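Local coordinates for protein Myo-inositol 2-dehydrogenase (Thermotoga maritima, PDB 3EZY) that catalyses the NAD(+)-dependent oxidation of myo-inositol to scyllo-inosose, and probably serves in a myo-inositol degradation pathway, at residues K22-A27 with E287-F292; I117-F122 with I293-S298; D161-S166 with A207-T212. One frame throughout, in Å; residues are numbered along the deposited sequence.

The three contacts illustrate how chemistry follows place in a two-domain Gfo/Idh/MocA dehydrogenase. Interactions 1 and 2 share helix 277-298, which late in the chain returns to the Rossmann sheet; their centres lie about 10 Å apart, and A27 CB of the first meets I293 CD1 of the second at 3.4 Å. Interaction 2 is the buried one, pairing aliphatic contacts with an amide oxygen at a ring edge. Interaction 1 is partly buried, with an isoleucine inside and a lysine chain at its margin. Interaction 3, in the C-terminal domain, its centre about 34 Å from that of interaction 1 and about 31 Å from that of interaction 2, is also partly buried, sets a methyl against a carboxylate and adds a water bridge.

Interaction 1: K22-A27 with E287-F292; sequences KMIDDA and EELKTF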
loop_
_atom_site.group_PDB
_atom_site.type_symbol
_atom_site.label_atom_id
_atom_site.label_comp_id
_atom_site.label_asym_id
_atom_site.label_seq_id
_atom_site.Cartn_x
_atom_site.Cartn_y
_atom_site.Cartn_z
ATOM N N LYS A 22 -13.470 -16.893 29.791
ATOM C CA LYS A 22 -12.192 -17.031 30.512
ATOM C C LYS A 22 -11.254 -15.841 30.297
ATOM O O LYS A 22 -10.321 -15.615 31.061
ATOM C CB LYS A 22 -11.476 -18.287 30.062
ATOM C CG LYS A 22 -12.361 -19.513 30.140
ATOM C CD LYS A 22 -13.819 -19.177 29.848
ATOM C CE LYS A 22 -14.584 -20.444 29.599
ATOM N NZ LYS A 22 -14.141 -21.503 30.553
ATOM N N MET A 23 -11.503 -15.081 29.249
ATOM C CA MET A 23 -10.585 -14.037 28.829
ATOM C C MET A 23 -11.071 -12.763 29.454
ATOM O O MET A 23 -10.481 -11.687 29.277
ATOM C CB MET A 23 -10.673 -13.869 27.310
ATOM C CG MET A 23 -9.380 -13.617 26.605
ATOM S SD MET A 23 -8.606 -15.191 26.216
ATOM C CE MET A 23 -8.324 -15.826 27.870
ATOM N N ILE A 24 -12.195 -12.874 30.137
ATOM C CA ILE A 24 -12.823 -11.698 30.638
ATOM C C ILE A 24 -12.838 -11.818 32.122
ATOM O O ILE A 24 -13.086 -12.887 32.678
ATOM C CB ILE A 24 -14.252 -11.555 30.146
ATOM C CG1 ILE A 24 -14.288 -11.625 28.618
ATOM C CG2 ILE A 24 -14.818 -10.245 30.649
ATOM C CD1 ILE A 24 -15.636 -11.371 28.022
ATOM N N ASP A 25 -12.552 -10.728 32.797
ATOM C CA ASP A 25 -12.647 -10.880 34.210
ATOM C C ASP A 25 -13.720 -10.183 34.988
ATOM O O ASP A 25 -14.373 -9.234 34.519
ATOM C CB ASP A 25 -11.294 -10.922 34.904
ATOM C CG ASP A 25 -10.783 -12.345 35.015
ATOM O OD1 ASP A 25 -10.423 -12.760 36.145
ATOM O OD2 ASP A 25 -10.801 -13.063 33.970
ATOM N N ASP A 26 -13.925 -10.755 36.160
ATOM C CA ASP A 26 -15.131 -10.551 36.916
ATOM C C ASP A 26 -16.381 -10.804 36.074
ATOM O O ASP A 26 -17.405 -10.136 36.223
ATOM C CB ASP A 26 -15.096 -9.208 37.620
ATOM C CG ASP A 26 -14.169 -9.234 38.822
ATOM O OD1 ASP A 26 -12.932 -9.367 38.613
ATOM O OD2 ASP A 26 -14.677 -9.159 39.976
ATOM N N ALA A 27 -16.271 -11.791 35.183
ATOM C CA ALA A 27 -17.435 -12.467 34.650
ATOM C C ALA A 27 -17.084 -13.958 34.585
ATOM O O ALA A 27 -15.997 -14.313 34.146
ATOM C CB ALA A 27 -17.772 -11.926 33.274
ATOM N N GLU A 287 -14.641 -8.219 22.444
ATOM C CA GLU A 287 -14.831 -6.823 22.859
ATOM C C GLU A 287 -16.306 -6.448 23.084
ATOM O O GLU A 287 -16.647 -5.628 23.975
ATOM C CB GLU A 287 -14.247 -5.906 21.801
ATOM C CG GLU A 287 -14.333 -4.427 22.158
ATOM C CD GLU A 287 -13.257 -3.990 23.176
ATOM O OE1 GLU A 287 -12.418 -4.842 23.634
ATOM O OE2 GLU A 287 -13.268 -2.779 23.509
ATOM N N GLU A 288 -17.167 -7.017 22.246
ATOM C CA GLU A 288 -18.624 -6.855 22.403
ATOM C C GLU A 288 -19.098 -7.372 23.774
ATOM O O GLU A 288 -19.890 -6.735 24.474
ATOM C CB GLU A 288 -19.346 -7.610 21.298
ATOM C CG GLU A 288 -20.850 -7.503 21.426
ATOM C CD GLU A 288 -21.552 -8.290 20.395
ATOM O OE1 GLU A 288 -21.191 -9.467 20.181
ATOM O OE2 GLU A 288 -22.459 -7.728 19.773
ATOM N N LEU A 289 -18.615 -8.544 24.151
ATOM C CA LEU A 289 -19.023 -9.191 25.408
ATOM C C LEU A 289 -18.484 -8.464 26.649
ATOM O O LEU A 289 -19.213 -8.280 27.653
ATOM C CB LEU A 289 -18.600 -10.659 25.413
ATOM C CG LEU A 289 -18.888 -11.467 26.706
ATOM C CD1 LEU A 289 -20.305 -11.237 27.088
ATOM C CD2 LEU A 289 -18.675 -12.963 26.521
ATOM N N LYS A 290 -17.222 -8.034 26.605
ATOM C CA LYS A 290 -16.704 -7.206 27.701
ATOM C C LYS A 290 -17.582 -5.961 27.902
ATOM O O LYS A 290 -17.743 -5.487 29.031
ATOM C CB LYS A 290 -15.250 -6.771 27.434
ATOM C CG LYS A 290 -14.267 -7.907 27.311
ATOM C CD LYS A 290 -12.836 -7.314 27.243
ATOM C CE LYS A 290 -11.760 -8.415 27.087
ATOM N NZ LYS A 290 -10.510 -7.846 26.389
ATOM N N THR A 291 -18.112 -5.422 26.804
ATOM C CA THR A 291 -18.911 -4.195 26.872
ATOM C C THR A 291 -20.259 -4.470 27.535
ATOM O O THR A 291 -20.695 -3.696 28.391
ATOM C CB THR A 291 -19.136 -3.532 25.476
ATOM O OG1 THR A 291 -17.865 -3.293 24.857
ATOM C CG2 THR A 291 -19.889 -2.198 25.600
ATOM N N PHE A 292 -20.904 -5.555 27.115
ATOM C CA PHE A 292 -22.129 -6.040 27.751
ATOM C C PHE A 292 -21.963 -6.213 29.276
ATOM O O PHE A 292 -22.815 -5.795 30.072
ATOM C CB PHE A 292 -22.573 -7.383 27.126
ATOM C CG PHE A 292 -23.786 -8.001 27.831
ATOM C CD1 PHE A 292 -25.006 -7.338 27.825
ATOM C CD2 PHE A 292 -23.685 -9.211 28.511
ATOM C CE1 PHE A 292 -26.117 -7.853 28.456
ATOM C CE2 PHE A 292 -24.805 -9.765 29.152
ATOM C CZ PHE A 292 -26.023 -9.074 29.126
#
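The loop that joins the first helix of the Rossmann fold to its second strand, 27-33, carries I24 onto one side of helix 277-298, where L289 and K290 receive it. The contact is made chiefly by the CD1 methyl of I24. CG1 stands anti to the carbonyl carbon (chi1 -54°) and the chain then runs on extended, carrying that methyl to the helix, where it lies 3.5 Å from L289 CG and 3.7 Å from L289 CD2. L289 meets it with its branch point and one methyl, its CG being anti to the backbone N. K290 takes part through its aliphatic stem: its CG lies 3.8 Å from I24 CD1 and 3.9 Å from I24 CG1, and its extended chain passes on until CE comes within 4.1 Å of M23 O. No hydrogen bond joins the two segments, and the grip is therefore one of shape. Cut back to an alanine, I24 would lose CD1 and both CG carbons, which would probably open a gap beside L289 CG and leave the K290 stem without its apolar partner. Within the helix, T291 OG1 bonds to E287 O at 2.8 Å, from the opposite face of the carbonyl plane to T291 N, so that one oxygen takes two donors from the same residue. L286 and I293 extend the apolar strip that I24 meets, while M23 packs against M23 of the second subunit. Such a contact is that of a Rossmann domain whose alpha-beta connection is flanked by helix 277-298, which comes back to it from far along the chain.

Interaction 2: I117-F122 with I293-S298; sequences ILFTGF and IKNVKS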
loop_
_atom_site.group_PDB
_atom_site.type_symbol
_atom_site.label_atom_id
_atom_site.label_comp_id
_atom_site.label_asym_id
_atom_site.label_seq_id
_atom_site.Cartn_x
_atom_site.Cartn_y
_atom_site.Cartn_z
ATOM N N ILE A 117 -31.483 -4.859 31.087
ATOM C CA ILE A 117 -30.814 -4.570 29.814
ATOM C C ILE A 117 -31.221 -5.556 28.732
ATOM O O ILE A 117 -31.284 -6.759 28.971
ATOM C CB ILE A 117 -29.274 -4.674 30.018
ATOM C CG1 ILE A 117 -28.793 -3.557 30.918
ATOM C CG2 ILE A 117 -28.510 -4.623 28.739
ATOM C CD1 ILE A 117 -27.341 -3.774 31.343
ATOM N N LEU A 118 -31.477 -5.021 27.543
ATOM C CA LEU A 118 -31.567 -5.792 26.310
ATOM C C LEU A 118 -30.461 -5.285 25.364
ATOM O O LEU A 118 -30.515 -4.158 24.895
ATOM C CB LEU A 118 -32.941 -5.663 25.639
ATOM C CG LEU A 118 -33.070 -6.348 24.253
ATOM C CD1 LEU A 118 -32.590 -7.813 24.316
ATOM C CD2 LEU A 118 -34.518 -6.280 23.722
ATOM N N PHE A 119 -29.456 -6.111 25.132
ATOM C CA PHE A 119 -28.276 -5.745 24.316
ATOM C C PHE A 119 -28.353 -6.577 23.030
ATOM O O PHE A 119 -28.464 -7.787 23.094
ATOM C CB PHE A 119 -27.010 -6.133 25.099
ATOM C CG PHE A 119 -25.695 -5.609 24.507
ATOM C CD1 PHE A 119 -24.926 -4.697 25.224
ATOM C CD2 PHE A 119 -25.244 -6.045 23.271
ATOM C CE1 PHE A 119 -23.708 -4.222 24.735
ATOM C CE2 PHE A 119 -24.025 -5.559 22.752
ATOM C CZ PHE A 119 -23.272 -4.642 23.500
ATOM N N THR A 120 -28.302 -5.926 21.874
ATOM C CA THR A 120 -28.411 -6.597 20.605
ATOM C C THR A 120 -27.013 -6.900 20.105
ATOM O O THR A 120 -26.147 -6.028 20.129
ATOM C CB THR A 120 -29.097 -5.707 19.556
ATOM O OG1 THR A 120 -30.449 -5.484 19.958
ATOM C CG2 THR A 120 -29.124 -6.410 18.168
ATOM N N GLY A 121 -26.796 -8.130 19.639
ATOM C CA GLY A 121 -25.462 -8.590 19.296
ATOM C C GLY A 121 -24.977 -8.143 17.916
ATOM O O GLY A 121 -24.700 -9.004 17.061
ATOM N N PHE A 122 -24.870 -6.828 17.682
ATOM C CA PHE A 122 -24.197 -6.335 16.453
ATOM C C PHE A 122 -22.691 -6.242 16.698
ATOM O O PHE A 122 -22.174 -5.197 17.075
ATOM C CB PHE A 122 -24.804 -5.018 15.990
ATOM C CG PHE A 122 -26.166 -5.192 15.365
ATOM C CD1 PHE A 122 -26.385 -6.196 14.413
ATOM C CD2 PHE A 122 -27.210 -4.356 15.703
ATOM C CE1 PHE A 122 -27.623 -6.348 13.823
ATOM C CE2 PHE A 122 -28.445 -4.464 15.089
ATOM C CZ PHE A 122 -28.675 -5.490 14.175
ATOM N N ILE A 293 -20.887 -6.863 29.674
ATOM C CA ILE A 293 -20.573 -7.082 31.091
ATOM C C ILE A 293 -20.334 -5.751 31.833
ATOM O O ILE A 293 -20.849 -5.554 32.929
ATOM C CB ILE A 293 -19.352 -8.005 31.200
ATOM C CG1 ILE A 293 -19.750 -9.406 30.739
ATOM C CG2 ILE A 293 -18.770 -8.002 32.645
ATOM C CD1 ILE A 293 -18.550 -10.288 30.418
ATOM N N LYS A 294 -19.554 -4.851 31.234
ATOM C CA LYS A 294 -19.381 -3.492 31.743
ATOM C C LYS A 294 -20.716 -2.777 31.925
ATOM O O LYS A 294 -20.947 -2.161 32.972
ATOM C CB LYS A 294 -18.517 -2.659 30.780
ATOM C CG LYS A 294 -18.292 -1.185 31.254
ATOM C CD LYS A 294 -17.465 -0.330 30.261
ATOM C CE LYS A 294 -18.236 -0.052 28.954
ATOM N NZ LYS A 294 -19.150 1.167 29.032
ATOM N N ASN A 295 -21.611 -2.853 30.931
ATOM C CA ASN A 295 -22.889 -2.141 31.048
ATOM C C ASN A 295 -23.670 -2.724 32.232
ATOM O O ASN A 295 -24.261 -1.997 33.027
ATOM C CB ASN A 295 -23.784 -2.292 29.811
ATOM C CG ASN A 295 -23.149 -1.777 28.536
ATOM O OD1 ASN A 295 -23.455 -2.297 27.469
ATOM N ND2 ASN A 295 -22.303 -0.745 28.629
ATOM N N VAL A 296 -23.720 -4.051 32.298
ATOM C CA VAL A 296 -24.384 -4.748 33.401
ATOM C C VAL A 296 -23.817 -4.381 34.774
ATOM O O VAL A 296 -24.545 -3.963 35.659
ATOM C CB VAL A 296 -24.331 -6.270 33.229
ATOM C CG1 VAL A 296 -24.800 -6.966 34.532
ATOM C CG2 VAL A 296 -25.188 -6.676 32.053
ATOM N N LYS A 297 -22.517 -4.531 34.944
ATOM C CA LYS A 297 -21.886 -4.215 36.209
ATOM C C LYS A 297 -22.083 -2.770 36.622
ATOM O O LYS A 297 -22.167 -2.463 37.821
ATOM C CB LYS A 297 -20.387 -4.483 36.148
ATOM C CG LYS A 297 -19.987 -5.922 36.167
ATOM C CD LYS A 297 -18.477 -5.958 36.064
ATOM C CE LYS A 297 -17.913 -7.364 35.993
ATOM N NZ LYS A 297 -17.782 -7.980 37.347
ATOM N N SER A 298 -22.119 -1.877 35.639
ATOM C CA SER A 298 -22.096 -0.452 35.923
ATOM C C SER A 298 -23.489 0.158 35.867
ATOM O O SER A 298 -23.653 1.356 36.103
ATOM C CB SER A 298 -21.145 0.256 34.952
ATOM O OG SER A 298 -19.864 -0.394 34.949
#
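I117 and N295 bring the entry to the edge strand 118-121 against the last turns of helix 277-298, and N295 is the side chain to follow. Its CB lies 4.1 Å from I117 CD1, a methyl that also rests 3.7 Å from V296 CG2 and so bridges two successive helix residues. Beyond CB, CG turns anti to the carbonyl carbon (chi1 -60°), and the amide extends toward the strand. OD1 arrives at the edge of the F119 ring, in its plane, 3.4 Å from CE1 and 3.6 Å from CD1; amide and ring planes differ by 26°, so the oxygen faces the weakly positive C-H rim. The same OD1 accepts a hydrogen bond from A303 N, and ND2 donates to E300 OE1. Both ends of this buried amide are thus engaged, which probably fixes its rotation and holds the oxygen at the ring. E300 also forms a salt bridge with K294. In the fold, strand 118-121 lies at the margin of the six-stranded parallel sheet beside strand 90-94, whose F92 ring meets F119, while V296 and I293 of the helix reach L3 on strand 3-8.

Interaction 3: D161-S166 with A207-T212; sequences DYIRVS and AGDVDT
I163 and D209 make the nearest direct approach between helix 160-164 and the loop 207-212, and it is a van der Waals one: the CG2 methyl of I163 lies 3.4 Å from D209 OD2 and 4.2 Å from D209 CB, the two side chains crossing at about a right angle. I163 CG2 stands anti to the backbone N, a setting that turns this methyl rather than the longer branch to the carboxylate. More loosely, R164 CG passes A207 CB at 4.3 Å.

Hydrogen bonding across the contact runs through a water. It donates to D209 OD2 at 2.8 Å and to S166 OG at 2.9 Å, and so ties the carboxylate to the turn just beyond helix 160-164 without a direct bond. Each partner is held from elsewhere: S166 OG donates to I163 O at 2.6 Å and accepts from G168 N, while D209 OD1 takes the N-H of I169 and, weakly, that of V210. The aspartate thus divides its work, one oxygen for backbone amides and the other for the water. I163 O is likewise shared, receiving both S166 OG and S166 N.

No salt bridge crosses the contact; within segment 161-166 R164 NH1 approaches D161 OD1, in the guanidinium plane, as a long salt bridge of 3.7 Å. Backbone conformation shapes the other side. G208 ends helix 202-206 in a Schellman motif; its positive phi (83°) takes the chain out of the helix, at angles where a CB would crowd the carbonyl oxygen of A207.

Further along, D211 and T212 face S197 in a classic beta bulge where strand 212-219 begins beside strand 189-197. I204 of helix 202-206 touches both I163 and D209, while helix 169-172 meets the loop through I169 and V210.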
loop_
_atom_site.group_PDB
_atom_site.type_symbol
_atom_site.label_atom_id
_atom_site.label_comp_id
_atom_site.label_asym_id
_atom_site.label_seq_id
_atom_site.Cartn_x
_atom_site.Cartn_y
_atom_site.Cartn_z
ATOM N N ASP A 161 -30.844 -25.011 3.582
ATOM C CA ASP A 161 -31.827 -25.161 4.664
ATOM C C ASP A 161 -31.953 -23.855 5.427
ATOM O O ASP A 161 -33.032 -23.409 5.786
ATOM C CB ASP A 161 -31.309 -26.190 5.673
ATOM C CG ASP A 161 -31.422 -27.603 5.178
ATOM O OD1 ASP A 161 -31.827 -27.793 3.993
ATOM O OD2 ASP A 161 -31.105 -28.520 5.987
ATOM N N TYR A 162 -30.801 -23.297 5.750
ATOM C CA TYR A 162 -30.753 -22.105 6.551
ATOM C C TYR A 162 -31.284 -20.925 5.720
ATOM O O TYR A 162 -32.042 -20.083 6.211
ATOM C CB TYR A 162 -29.308 -21.883 7.068
ATOM C CG TYR A 162 -29.128 -20.539 7.739
ATOM C CD1 TYR A 162 -29.361 -20.402 9.093
ATOM C CD2 TYR A 162 -28.794 -19.402 7.003
ATOM C CE1 TYR A 162 -29.229 -19.176 9.714
ATOM C CE2 TYR A 162 -28.645 -18.143 7.631
ATOM C CZ TYR A 162 -28.870 -18.054 8.974
ATOM O OH TYR A 162 -28.758 -16.864 9.641
ATOM N N ILE A 163 -30.912 -20.878 4.448
ATOM C CA ILE A 163 -31.302 -19.755 3.602
ATOM C C ILE A 163 -32.831 -19.633 3.541
ATOM O O ILE A 163 -33.385 -18.534 3.673
ATOM C CB ILE A 163 -30.665 -19.828 2.200
ATOM C CG1 ILE A 163 -29.147 -19.577 2.309
ATOM C CG2 ILE A 163 -31.291 -18.803 1.238
ATOM C CD1 ILE A 163 -28.460 -19.356 0.937
ATOM N N ARG A 164 -33.507 -20.772 3.391
ATOM C CA ARG A 164 -34.969 -20.788 3.383
ATOM C C ARG A 164 -35.627 -20.182 4.601
ATOM O O ARG A 164 -36.725 -19.678 4.494
ATOM C CB ARG A 164 -35.474 -22.222 3.240
ATOM C CG ARG A 164 -34.926 -22.876 2.029
ATOM C CD ARG A 164 -35.624 -24.175 1.767
ATOM N NE ARG A 164 -35.203 -24.638 0.462
ATOM C CZ ARG A 164 -34.226 -25.507 0.269
ATOM N NH1 ARG A 164 -33.589 -26.036 1.310
ATOM N NH2 ARG A 164 -33.913 -25.866 -0.962
ATOM N N VAL A 165 -34.999 -20.248 5.767
ATOM C CA VAL A 165 -35.645 -19.697 6.948
ATOM C C VAL A 165 -35.035 -18.364 7.422
ATOM O O VAL A 165 -35.343 -17.865 8.501
ATOM C CB VAL A 165 -35.741 -20.741 8.073
ATOM C CG1 VAL A 165 -36.654 -21.915 7.626
ATOM C CG2 VAL A 165 -34.374 -21.277 8.435
ATOM N N SER A 166 -34.224 -17.746 6.566
ATOM C CA SER A 166 -33.374 -16.659 7.006
ATOM C C SER A 166 -34.025 -15.320 6.817
ATOM O O SER A 166 -33.515 -14.322 7.314
ATOM C CB SER A 166 -32.081 -16.666 6.182
ATOM O OG SER A 166 -32.382 -16.384 4.817
ATOM N N ALA A 207 -35.014 -20.825 -4.106
ATOM C CA ALA A 207 -35.555 -20.612 -2.777
ATOM C C ALA A 207 -36.168 -19.230 -2.585
ATOM O O ALA A 207 -36.575 -18.896 -1.471
ATOM C CB ALA A 207 -34.482 -20.879 -1.721
ATOM N N GLY A 208 -36.237 -18.422 -3.649
ATOM C CA GLY A 208 -36.821 -17.067 -3.572
ATOM C C GLY A 208 -35.919 -15.927 -3.073
ATOM O O GLY A 208 -36.388 -14.823 -2.809
ATOM N N ASP A 209 -34.622 -16.182 -2.939
ATOM C CA ASP A 209 -33.698 -15.193 -2.354
ATOM C C ASP A 209 -32.744 -14.712 -3.464
ATOM O O ASP A 209 -32.818 -15.193 -4.591
ATOM C CB ASP A 209 -32.928 -15.877 -1.217
ATOM C CG ASP A 209 -32.163 -14.900 -0.309
ATOM O OD1 ASP A 209 -32.311 -13.639 -0.404
ATOM O OD2 ASP A 209 -31.386 -15.438 0.524
ATOM N N VAL A 210 -31.821 -13.796 -3.137
ATOM C CA VAL A 210 -30.811 -13.372 -4.087
ATOM C C VAL A 210 -29.480 -13.612 -3.394
ATOM O O VAL A 210 -29.456 -13.786 -2.175
ATOM C CB VAL A 210 -30.986 -11.875 -4.494
ATOM C CG1 VAL A 210 -32.291 -11.678 -5.285
ATOM C CG2 VAL A 210 -30.972 -10.973 -3.250
ATOM N N ASP A 211 -28.390 -13.642 -4.146
ATOM C CA ASP A 211 -27.066 -13.862 -3.531
ATOM C C ASP A 211 -26.095 -12.681 -3.678
ATOM O O ASP A 211 -24.955 -12.748 -3.192
ATOM C CB ASP A 211 -26.407 -15.144 -4.069
ATOM C CG ASP A 211 -26.325 -15.181 -5.572
ATOM O OD1 ASP A 211 -26.059 -14.138 -6.199
ATOM O OD2 ASP A 211 -26.497 -16.289 -6.142
ATOM N N THR A 212 -26.534 -11.654 -4.396
ATOM C CA THR A 212 -25.725 -10.457 -4.720
ATOM C C THR A 212 -26.710 -9.297 -4.640
ATOM O O THR A 212 -27.796 -9.403 -5.188
ATOM C CB THR A 212 -25.221 -10.532 -6.183
ATOM O OG1 THR A 212 -24.563 -11.787 -6.394
ATOM C CG2 THR A 212 -24.243 -9.386 -6.503
HETATM O O HOH W 1 -30.444 -15.016 3.078
#